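Local coordinates for protein Cap5O (Staphylococcus aureus, PDB 3OJO) that binds NAD and probably works as a UDP-N-acetyl-mannosamine dehydrogenase in capsular polysaccharide biosynthesis, at residues D48-Q51 and I55-E58; D98-C103 and F276-D281; V143-N146 and T150-E153; L232-N237 and P299-D304. All coordinates share one frame; numbering follows the deposited sequence.

In the fold
Interactions 1 and 3 are local. In each, a loop of the NAD-binding domain folds back on the end of the helix just before it, helix 44-51 or helix 135-145. Interactions 2 and 4 join parts far apart in sequence, and both have the second subunit nearby. Interaction 2 ties a loop of the NAD-binding domain to helix 275-280. Interaction 4 spans helices 208-238 and 286-312. The touching residues of interaction 3 are mostly buried, and its contact is aliphatic. The other three are partly buried. Interaction 1 sets side chains against backbone near NAD. In both 2 and 4 aliphatic carbon lies over a tyrosine face, and 4 adds a water.

Interaction 1: residues D48-Q51 and I55-E58; sequences DKLQ and ISIE
I55 meets the last turn of helix 44-51 with its backbone. The CD2 methyl of L50 lies 4.0 Å from I55 CA. On the carbonyl side, CE of K49 comes to 3.4 Å from I55 O. K49 gets there with CG anti to its own backbone N (chi1 -165°) and with bends at chi2 and chi4. Its NZ makes a weak hydrogen bond to Q54, between the two segments. The CB of I55 points away from this helix. The side chain packs on L24 and on L62, Q63 and Y66 of helix 62-71. S56 comes next and lies against both helix residues. Its N is 4.0 Å from L50 CD2, and its OG is 4.1 Å from L50 CD1. CD2 thus faces the backbone of I55 and S56, and CD1 the serine hydroxyl. K49 CG adds a looser contact to S56 CA. I57 packs on L24, L62 and Y21. At E58 the backbone N is bonded to Y21 OH, and Y21 binds NAD. The S56 side chain is about 6 Å from the bound NAD. The contact belongs to the connection from helix 44-51 to helix 62-71, between strands 36-40 and 75-78 of the Rossmann-type NAD-binding domain.

Interaction 2: residues D98-C103 and F276-D281; sequences DQYRSC and FIIAKD
I278 lies against Y100 and S102, and it supplies the whole close contact from helix 275-280. It buries far more surface here than any other residue. Its CB points toward the loop 98-103, and CG1 is anti to the carbonyl carbon (chi1 -57°). This lays the CG1-CD1 arm alongside the tyrosine, toward its CB. CG1 sits over one face of the Y100 ring, 4.1 Å from the ring centroid and 24° off the normal. That is a CH-pi contact. It is offset toward the rim, and the closest ring atom is Y100 CD2, 3.7 Å from I278 CG1. The other branch, CG2, touches the ring atoms CD2 and CE2. Ring and isoleucine run past each other in opposite directions. The CD1 methyl lies at the CB end of the ring and continues to S102 and D98. It comes to 3.3 Å from S102 OG and to 3.7 Å from D98 OD2. The S102 hydroxyl has its polar partner elsewhere, in the carbonyl of V272. D98 is held by its other oxygen. The N of S102 donates to D98 OD1 at 3.1 Å and 169°, on the syn lone pair, and this bond closes the loop on itself. Nearby, C103 forms a disulfide with C269. I277 packs on I235 of the second subunit. The chemistry is therefore split: van der Waals and CH-pi contact joins I278 to the loop, while hydrogen bonds and a disulfide fix the loop's shape and tie it to the central domain.

Interaction 3: residues V143-N146 and T150-E153; sequences VIEN and TIGE
I151 sets its CD1 methyl in the angle between the side chains of I144 and E145, at the end of helix 135-145. Its CB points toward the helix. CG1 is anti to the carbonyl carbon (chi1 -66°), and chi2 of 87° turns CD1 off the extended course. The methyl is the part of I151 that does the touching. The CG2 branch of I144 meets it, with I144 CG2 3.8 Å from I151 CD1. I144 places this methyl anti to its backbone N, and its own CG1 arm leads away from the loop. I144 also packs on L112, F149 and I155. E145 comes to the methyl from a direction roughly at right angles to that of I144. E145 CG is 3.4 Å from I151 CD1, and E145 CD follows at 3.7 Å. The glutamate chain runs out extended at chi2 (177°), so CG and the carboxylate carbon CD both lie beside the methyl. E145 and I144 each cross I151 at about a right angle. E145 is exposed and the two isoleucines are buried, so the contact joins a surface side chain to aliphatic carbon beneath. Beyond, I151 also packs on V183. The loop has a defined shape of its own. E153 N bonds to T150 O at 3.2 Å, and I151 and G152 have the backbone angles of a type II beta turn. The positive phi of G152 suits glycine, since a CB there would press on the I151 carbonyl. The segments form part of the helix-to-strand return of a beta-alpha-beta unit, strand 124-127, helix 135-145 and strand 156-159, in the Rossmann sheet.

Interaction 4: residues L232-N237 and P299-D304; sequences LTKICN and PAYVVD
Two long helices, 208-238 and 286-312, run side by side here and are bridged by K234 and Y301. The local axes are 12.5 Å apart and differ by 28° in direction. At that distance the tyrosine has to span the gap. Its CB points toward the other helix, and chi1 of 178° carries the ring on to K234. The extended chain of K234 lies over one face of the ring. K234 CG stands 4.0 Å from the ring centroid, a CH-pi contact offset toward the rim. K234 CE follows the same face and is 3.7 Å from Y301 CD1. The ammonium passes on to a hydrogen bond with S297 OG, in the turn before Y301. Residues 232-237 belong to the central domain and also contact the other subunit: L232, I235 and C236 pack on M213 of the second subunit. K234 and N237 touch Y301. N237 CB lies 3.6 Å from Y301 OH. A water in the ring plane is 3.0 Å from Y301 OH, and it donates a weak bond to K234 O at 3.3 Å. T233 borders the contact, with its hydroxyl bonded to A229 O. V302 and V303 pack on I340, L343 and L344 of helix 336-346.

Interaction 1: residues D48-Q51 and I55-E58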
loop_
_atom_site.group_PDB
_atom_site.type_symbol
_atom_site.label_atom_id
_atom_site.label_comp_id
_atom_site.label_asym_id
_atom_site.label_seq_id
_atom_site.Cartn_x
_atom_site.Cartn_y
_atom_site.Cartn_z
ATOM N N ASP B 48 -11.272 5.139 -42.620
ATOM C CA ASP B 48 -11.377 4.354 -43.854
ATOM C C ASP B 48 -11.795 2.928 -43.553
ATOM O O ASP B 48 -12.701 2.415 -44.202
ATOM C CB ASP B 48 -10.056 4.387 -44.658
ATOM C CG ASP B 48 -9.691 5.731 -45.279
ATOM O OD1 ASP B 48 -10.546 6.665 -45.247
ATOM O OD2 ASP B 48 -8.548 5.863 -45.762
ATOM N N LYS B 49 -11.170 2.312 -42.538
ATOM C CA LYS B 49 -11.482 0.965 -42.049
ATOM C C LYS B 49 -12.960 0.912 -41.627
ATOM O O LYS B 49 -13.706 0.048 -42.099
ATOM C CB LYS B 49 -10.548 0.604 -40.877
ATOM C CG LYS B 49 -10.521 -0.890 -40.528
ATOM C CD LYS B 49 -9.097 -1.419 -40.385
ATOM C CE LYS B 49 -9.018 -2.731 -39.619
ATOM N NZ LYS B 49 -9.557 -3.891 -40.380
ATOM N N LEU B 50 -13.387 1.890 -40.809
ATOM C CA LEU B 50 -14.751 2.008 -40.306
ATOM C C LEU B 50 -15.775 2.232 -41.414
ATOM O O LEU B 50 -16.755 1.490 -41.487
ATOM C CB LEU B 50 -14.850 3.052 -39.179
ATOM C CG LEU B 50 -14.217 2.642 -37.845
ATOM C CD1 LEU B 50 -14.048 3.818 -36.944
ATOM C CD2 LEU B 50 -15.004 1.550 -37.169
ATOM N N GLN B 51 -15.511 3.194 -42.316
ATOM C CA GLN B 51 -16.360 3.488 -43.471
ATOM C C GLN B 51 -16.475 2.306 -44.447
ATOM O O GLN B 51 -17.503 2.170 -45.102
ATOM C CB GLN B 51 -15.922 4.777 -44.169
ATOM C CG GLN B 51 -16.595 5.997 -43.561
ATOM C CD GLN B 51 -16.018 7.335 -43.960
ATOM O OE1 GLN B 51 -16.564 8.391 -43.601
ATOM N NE2 GLN B 51 -14.902 7.337 -44.700
ATOM N N ILE B 55 -14.299 -2.942 -38.107
ATOM C CA ILE B 55 -13.903 -2.301 -36.851
ATOM C C ILE B 55 -12.390 -2.065 -36.874
ATOM O O ILE B 55 -11.647 -2.861 -37.449
ATOM C CB ILE B 55 -14.361 -3.032 -35.555
ATOM C CG1 ILE B 55 -13.950 -4.519 -35.513
ATOM C CG2 ILE B 55 -15.834 -2.814 -35.287
ATOM C CD1 ILE B 55 -14.102 -5.205 -34.136
ATOM N N SER B 56 -11.952 -0.940 -36.282
ATOM C CA SER B 56 -10.553 -0.531 -36.222
ATOM C C SER B 56 -9.818 -1.139 -35.007
ATOM O O SER B 56 -8.611 -0.947 -34.874
ATOM C CB SER B 56 -10.467 0.989 -36.203
ATOM O OG SER B 56 -11.225 1.505 -35.122
ATOM N N ILE B 57 -10.534 -1.862 -34.129
ATOM C CA ILE B 57 -9.968 -2.491 -32.925
ATOM C C ILE B 57 -10.178 -4.021 -32.944
ATOM O O ILE B 57 -10.976 -4.541 -33.733
ATOM C CB ILE B 57 -10.439 -1.822 -31.575
ATOM C CG1 ILE B 57 -11.930 -2.077 -31.262
ATOM C CG2 ILE B 57 -10.108 -0.338 -31.523
ATOM C CD1 ILE B 57 -12.244 -2.243 -29.814
ATOM N N GLU B 58 -9.436 -4.724 -32.091
ATOM C CA GLU B 58 -9.498 -6.168 -31.937
ATOM C C GLU B 58 -10.313 -6.466 -30.666
ATOM O O GLU B 58 -9.851 -6.233 -29.545
ATOM C CB GLU B 58 -8.061 -6.767 -31.957
ATOM C CG GLU B 58 -7.734 -7.939 -31.032
ATOM C CD GLU B 58 -7.780 -9.332 -31.636
ATOM O OE1 GLU B 58 -7.039 -9.587 -32.615
ATOM O OE2 GLU B 58 -8.518 -10.187 -31.092
#

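Interaction 2: residues D98-C103 and F276-D281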
loop_
_atom_site.group_PDB
_atom_site.type_symbol
_atom_site.label_atom_id
_atom_site.label_comp_id
_atom_site.label_asym_id
_atom_site.label_seq_id
_atom_site.Cartn_x
_atom_site.Cartn_y
_atom_site.Cartn_z
ATOM N N ASP B 98 8.415 12.705 -17.650
ATOM C CA ASP B 98 8.636 13.141 -16.273
ATOM C C ASP B 98 8.668 11.921 -15.331
ATOM O O ASP B 98 8.143 10.850 -15.667
ATOM C CB ASP B 98 7.584 14.197 -15.829
ATOM C CG ASP B 98 6.206 13.678 -15.429
ATOM O OD1 ASP B 98 5.681 12.768 -16.117
ATOM O OD2 ASP B 98 5.632 14.215 -14.460
ATOM N N GLN B 99 9.310 12.108 -14.166
ATOM C CA GLN B 99 9.549 11.150 -13.078
ATOM C C GLN B 99 8.250 10.505 -12.592
ATOM O O GLN B 99 8.077 9.288 -12.713
ATOM C CB GLN B 99 10.258 11.847 -11.879
ATOM C CG GLN B 99 11.195 13.022 -12.224
ATOM C CD GLN B 99 10.472 14.335 -12.487
ATOM O OE1 GLN B 99 9.771 14.879 -11.625
ATOM N NE2 GLN B 99 10.645 14.885 -13.688
ATOM N N TYR B 100 7.334 11.358 -12.082
ATOM C CA TYR B 100 6.011 11.081 -11.506
ATOM C C TYR B 100 5.021 10.370 -12.429
ATOM O O TYR B 100 4.004 9.866 -11.940
ATOM C CB TYR B 100 5.376 12.408 -11.034
ATOM C CG TYR B 100 6.102 13.059 -9.879
ATOM C CD1 TYR B 100 5.806 12.721 -8.563
ATOM C CD2 TYR B 100 7.095 14.011 -10.101
ATOM C CE1 TYR B 100 6.472 13.320 -7.494
ATOM C CE2 TYR B 100 7.781 14.605 -9.038
ATOM C CZ TYR B 100 7.465 14.255 -7.736
ATOM O OH TYR B 100 8.134 14.835 -6.683
ATOM N N ARG B 101 5.306 10.342 -13.751
ATOM C CA ARG B 101 4.433 9.829 -14.808
ATOM C C ARG B 101 3.018 10.463 -14.716
ATOM O O ARG B 101 2.039 9.877 -14.226
ATOM C CB ARG B 101 4.518 8.296 -15.028
ATOM C CG ARG B 101 3.492 7.454 -14.297
ATOM C CD ARG B 101 3.580 5.992 -14.634
ATOM N NE ARG B 101 2.930 5.214 -13.583
ATOM C CZ ARG B 101 2.577 3.940 -13.688
ATOM N NH1 ARG B 101 2.799 3.272 -14.815
ATOM N NH2 ARG B 101 1.989 3.324 -12.672
ATOM N N SER B 102 2.976 11.741 -15.072
ATOM C CA SER B 102 1.747 12.502 -15.058
ATOM C C SER B 102 0.999 12.224 -16.347
ATOM O O SER B 102 1.606 11.848 -17.362
ATOM C CB SER B 102 2.054 13.988 -14.942
ATOM O OG SER B 102 1.919 14.392 -13.592
ATOM N N CYS B 103 -0.318 12.379 -16.299
ATOM C CA CYS B 103 -1.157 12.200 -17.477
ATOM C C CYS B 103 -1.011 13.427 -18.348
ATOM O O CYS B 103 -1.018 14.558 -17.841
ATOM C CB CYS B 103 -2.618 12.001 -17.087
ATOM S SG CYS B 103 -2.955 10.597 -15.989
ATOM N N PHE B 276 0.596 21.984 -9.955
ATOM C CA PHE B 276 0.476 22.115 -8.499
ATOM C C PHE B 276 1.373 21.225 -7.634
ATOM O O PHE B 276 2.125 21.752 -6.808
ATOM C CB PHE B 276 -0.986 21.977 -8.040
ATOM C CG PHE B 276 -1.950 23.027 -8.539
ATOM C CD1 PHE B 276 -2.144 24.208 -7.834
ATOM C CD2 PHE B 276 -2.720 22.802 -9.675
ATOM C CE1 PHE B 276 -3.052 25.168 -8.283
ATOM C CE2 PHE B 276 -3.635 23.760 -10.119
ATOM C CZ PHE B 276 -3.791 24.937 -9.420
ATOM N N ILE B 277 1.294 19.890 -7.813
ATOM C CA ILE B 277 2.035 18.922 -6.987
ATOM C C ILE B 277 3.346 18.338 -7.560
ATOM O O ILE B 277 3.780 17.253 -7.141
ATOM C CB ILE B 277 1.101 17.873 -6.313
ATOM C CG1 ILE B 277 0.246 17.135 -7.373
ATOM C CG2 ILE B 277 0.245 18.542 -5.213
ATOM C CD1 ILE B 277 -0.426 15.928 -6.921
ATOM N N ILE B 278 3.984 19.074 -8.495
ATOM C CA ILE B 278 5.281 18.741 -9.109
ATOM C C ILE B 278 6.070 20.051 -9.246
ATOM O O ILE B 278 7.195 20.143 -8.752
ATOM C CB ILE B 278 5.209 17.951 -10.461
ATOM C CG1 ILE B 278 4.426 16.626 -10.334
ATOM C CG2 ILE B 278 6.630 17.693 -11.020
ATOM C CD1 ILE B 278 4.077 15.965 -11.633
ATOM N N ALA B 279 5.467 21.056 -9.920
ATOM C CA ALA B 279 6.058 22.373 -10.138
ATOM C C ALA B 279 5.940 23.294 -8.912
ATOM O O ALA B 279 6.820 24.134 -8.717
ATOM C CB ALA B 279 5.429 23.035 -11.355
ATOM N N LYS B 280 4.880 23.143 -8.084
ATOM C CA LYS B 280 4.687 24.020 -6.920
ATOM C C LYS B 280 4.854 23.419 -5.512
ATOM O O LYS B 280 5.171 24.173 -4.585
ATOM C CB LYS B 280 3.404 24.870 -7.042
ATOM C CG LYS B 280 3.322 25.778 -8.287
ATOM C CD LYS B 280 4.587 26.621 -8.620
ATOM C CE LYS B 280 4.868 27.785 -7.692
ATOM N NZ LYS B 280 6.135 28.476 -8.057
ATOM N N ASP B 281 4.639 22.084 -5.344
ATOM C CA ASP B 281 4.792 21.377 -4.053
ATOM C C ASP B 281 5.259 19.890 -4.244
ATOM O O ASP B 281 4.510 18.954 -3.928
ATOM C CB ASP B 281 3.501 21.500 -3.214
ATOM C CG ASP B 281 3.694 21.442 -1.710
ATOM O OD1 ASP B 281 4.862 21.504 -1.250
ATOM O OD2 ASP B 281 2.682 21.361 -0.989
#

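Interaction 3: residues V143-N146 and T150-E153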
loop_
_atom_site.group_PDB
_atom_site.type_symbol
_atom_site.label_atom_id
_atom_site.label_comp_id
_atom_site.label_asym_id
_atom_site.label_seq_id
_atom_site.Cartn_x
_atom_site.Cartn_y
_atom_site.Cartn_z
ATOM N N VAL B 143 -12.321 27.379 -20.125
ATOM C CA VAL B 143 -12.390 27.397 -21.587
ATOM C C VAL B 143 -13.858 27.577 -22.022
ATOM O O VAL B 143 -14.146 28.392 -22.903
ATOM C CB VAL B 143 -11.726 26.127 -22.190
ATOM C CG1 VAL B 143 -12.023 25.978 -23.679
ATOM C CG2 VAL B 143 -10.220 26.138 -21.949
ATOM N N ILE B 144 -14.770 26.828 -21.388
ATOM C CA ILE B 144 -16.188 26.884 -21.693
ATOM C C ILE B 144 -16.800 28.202 -21.228
ATOM O O ILE B 144 -17.566 28.816 -21.968
ATOM C CB ILE B 144 -16.919 25.621 -21.168
ATOM C CG1 ILE B 144 -16.839 24.472 -22.202
ATOM C CG2 ILE B 144 -18.361 25.925 -20.881
ATOM C CD1 ILE B 144 -15.670 23.637 -22.157
ATOM N N GLU B 145 -16.423 28.664 -20.026
ATOM C CA GLU B 145 -16.911 29.930 -19.470
ATOM C C GLU B 145 -16.428 31.158 -20.255
ATOM O O GLU B 145 -17.086 32.201 -20.232
ATOM C CB GLU B 145 -16.631 30.028 -17.969
ATOM C CG GLU B 145 -17.692 29.285 -17.163
ATOM C CD GLU B 145 -17.511 29.226 -15.660
ATOM O OE1 GLU B 145 -16.348 29.274 -15.199
ATOM O OE2 GLU B 145 -18.533 29.118 -14.943
ATOM N N ASN B 146 -15.326 31.000 -21.012
ATOM C CA ASN B 146 -14.761 32.028 -21.888
ATOM C C ASN B 146 -15.694 32.319 -23.065
ATOM O O ASN B 146 -15.661 33.422 -23.617
ATOM C CB ASN B 146 -13.387 31.625 -22.393
ATOM C CG ASN B 146 -12.385 32.746 -22.275
ATOM O OD1 ASN B 146 -11.953 33.340 -23.272
ATOM N ND2 ASN B 146 -12.038 33.093 -21.043
ATOM N N THR B 150 -22.408 29.091 -18.859
ATOM C CA THR B 150 -22.500 28.945 -17.404
ATOM C C THR B 150 -22.701 27.456 -17.110
ATOM O O THR B 150 -23.696 26.864 -17.549
ATOM C CB THR B 150 -23.579 29.892 -16.829
ATOM O OG1 THR B 150 -23.153 31.236 -17.067
ATOM C CG2 THR B 150 -23.815 29.698 -15.331
ATOM N N ILE B 151 -21.731 26.858 -16.402
ATOM C CA ILE B 151 -21.714 25.422 -16.078
ATOM C C ILE B 151 -22.812 25.073 -15.072
ATOM O O ILE B 151 -22.897 25.698 -14.012
ATOM C CB ILE B 151 -20.284 24.927 -15.685
ATOM C CG1 ILE B 151 -19.301 25.003 -16.879
ATOM C CG2 ILE B 151 -20.297 23.487 -15.142
ATOM C CD1 ILE B 151 -18.681 26.079 -17.104
ATOM N N GLY B 152 -23.656 24.110 -15.442
ATOM C CA GLY B 152 -24.784 23.675 -14.626
ATOM C C GLY B 152 -26.069 24.372 -15.011
ATOM O O GLY B 152 -27.149 23.995 -14.538
ATOM N N GLU B 153 -25.956 25.382 -15.897
ATOM C CA GLU B 153 -27.071 26.183 -16.395
ATOM C C GLU B 153 -27.219 26.009 -17.901
ATOM O O GLU B 153 -28.223 25.448 -18.353
ATOM C CB GLU B 153 -26.882 27.667 -16.008
ATOM C CG GLU B 153 -28.171 28.348 -15.583
ATOM C CD GLU B 153 -27.993 29.546 -14.674
ATOM O OE1 GLU B 153 -27.649 29.342 -13.486
ATOM O OE2 GLU B 153 -28.348 30.667 -15.104
#

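Interaction 4: residues L232-N237 and P299-D304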
loop_
_atom_site.group_PDB
_atom_site.type_symbol
_atom_site.label_atom_id
_atom_site.label_comp_id
_atom_site.label_asym_id
_atom_site.label_seq_id
_atom_site.Cartn_x
_atom_site.Cartn_y
_atom_site.Cartn_z
ATOM N N LEU B 232 11.466 -4.845 -1.728
ATOM C CA LEU B 232 11.590 -5.989 -0.837
ATOM C C LEU B 232 12.301 -7.141 -1.508
ATOM O O LEU B 232 13.109 -7.812 -0.863
ATOM C CB LEU B 232 10.196 -6.399 -0.321
ATOM C CG LEU B 232 9.653 -5.560 0.885
ATOM C CD1 LEU B 232 8.165 -5.789 1.122
ATOM C CD2 LEU B 232 10.480 -5.759 2.156
ATOM N N THR B 233 12.020 -7.355 -2.814
ATOM C CA THR B 233 12.663 -8.360 -3.672
ATOM C C THR B 233 14.181 -8.128 -3.723
ATOM O O THR B 233 14.950 -9.082 -3.614
ATOM C CB THR B 233 12.032 -8.315 -5.073
ATOM O OG1 THR B 233 10.700 -8.777 -4.960
ATOM C CG2 THR B 233 12.762 -9.180 -6.075
ATOM N N LYS B 234 14.603 -6.852 -3.866
ATOM C CA LYS B 234 16.014 -6.524 -3.884
ATOM C C LYS B 234 16.689 -6.856 -2.537
ATOM O O LYS B 234 17.778 -7.428 -2.530
ATOM C CB LYS B 234 16.224 -5.058 -4.267
ATOM C CG LYS B 234 15.899 -4.754 -5.716
ATOM C CD LYS B 234 16.142 -3.287 -5.989
ATOM C CE LYS B 234 15.864 -2.885 -7.402
ATOM N NZ LYS B 234 15.856 -1.399 -7.557
ATOM N N ILE B 235 16.020 -6.537 -1.420
ATOM C CA ILE B 235 16.485 -6.776 -0.049
ATOM C C ILE B 235 16.623 -8.278 0.210
ATOM O O ILE B 235 17.686 -8.728 0.651
ATOM C CB ILE B 235 15.568 -6.048 0.989
ATOM C CG1 ILE B 235 15.781 -4.508 0.942
ATOM C CG2 ILE B 235 15.791 -6.593 2.417
ATOM C CD1 ILE B 235 14.644 -3.630 1.644
ATOM N N CYS B 236 15.543 -9.044 -0.096
ATOM C CA CYS B 236 15.440 -10.495 0.049
ATOM C C CYS B 236 16.465 -11.231 -0.765
ATOM O O CYS B 236 16.991 -12.243 -0.301
ATOM C CB CYS B 236 14.037 -10.974 -0.292
ATOM S SG CYS B 236 12.845 -10.729 1.028
ATOM N N ASN B 237 16.738 -10.755 -1.979
ATOM C CA ASN B 237 17.748 -11.409 -2.807
ATOM C C ASN B 237 19.159 -11.247 -2.233
ATOM O O ASN B 237 19.929 -12.208 -2.252
ATOM C CB ASN B 237 17.643 -11.017 -4.271
ATOM C CG ASN B 237 16.646 -11.876 -5.030
ATOM O OD1 ASN B 237 15.594 -11.410 -5.469
ATOM N ND2 ASN B 237 16.952 -13.150 -5.198
ATOM N N PRO B 299 13.650 -2.583 -14.742
ATOM C CA PRO B 299 14.282 -3.048 -15.992
ATOM C C PRO B 299 15.806 -3.233 -15.882
ATOM O O PRO B 299 16.302 -4.296 -16.248
ATOM C CB PRO B 299 13.875 -1.967 -17.008
ATOM C CG PRO B 299 12.555 -1.494 -16.502
ATOM C CD PRO B 299 12.747 -1.437 -15.014
ATOM N N ALA B 300 16.526 -2.253 -15.300
ATOM C CA ALA B 300 17.988 -2.328 -15.107
ATOM C C ALA B 300 18.385 -3.451 -14.118
ATOM O O ALA B 300 19.410 -4.111 -14.327
ATOM C CB ALA B 300 18.530 -0.984 -14.636
ATOM N N TYR B 301 17.561 -3.676 -13.071
ATOM C CA TYR B 301 17.761 -4.739 -12.082
ATOM C C TYR B 301 17.658 -6.119 -12.757
ATOM O O TYR B 301 18.459 -7.008 -12.462
ATOM C CB TYR B 301 16.757 -4.598 -10.904
ATOM C CG TYR B 301 16.869 -5.695 -9.870
ATOM C CD1 TYR B 301 17.835 -5.641 -8.874
ATOM C CD2 TYR B 301 16.048 -6.821 -9.926
ATOM C CE1 TYR B 301 17.978 -6.675 -7.955
ATOM C CE2 TYR B 301 16.172 -7.852 -9.004
ATOM C CZ TYR B 301 17.139 -7.774 -8.020
ATOM O OH TYR B 301 17.255 -8.804 -7.124
ATOM N N VAL B 302 16.670 -6.291 -13.656
ATOM C CA VAL B 302 16.436 -7.519 -14.432
ATOM C C VAL B 302 17.623 -7.729 -15.401
ATOM O O VAL B 302 18.157 -8.839 -15.474
ATOM C CB VAL B 302 15.054 -7.475 -15.153
ATOM C CG1 VAL B 302 14.896 -8.588 -16.188
ATOM C CG2 VAL B 302 13.917 -7.525 -14.139
ATOM N N VAL B 303 18.055 -6.653 -16.093
ATOM C CA VAL B 303 19.186 -6.663 -17.022
ATOM C C VAL B 303 20.490 -7.077 -16.281
ATOM O O VAL B 303 21.192 -7.971 -16.756
ATOM C CB VAL B 303 19.301 -5.320 -17.816
ATOM C CG1 VAL B 303 20.612 -5.228 -18.596
ATOM C CG2 VAL B 303 18.108 -5.128 -18.760
ATOM N N ASP B 304 20.767 -6.481 -15.104
ATOM C CA ASP B 304 21.938 -6.798 -14.288
ATOM C C ASP B 304 21.915 -8.260 -13.835
ATOM O O ASP B 304 22.960 -8.916 -13.828
ATOM C CB ASP B 304 22.049 -5.831 -13.087
ATOM C CG ASP B 304 22.914 -6.346 -11.940
ATOM O OD1 ASP B 304 24.159 -6.407 -12.113
ATOM O OD2 ASP B 304 22.339 -6.736 -10.884
HETATM O O HOH W 1 19.481 -8.033 -5.302
#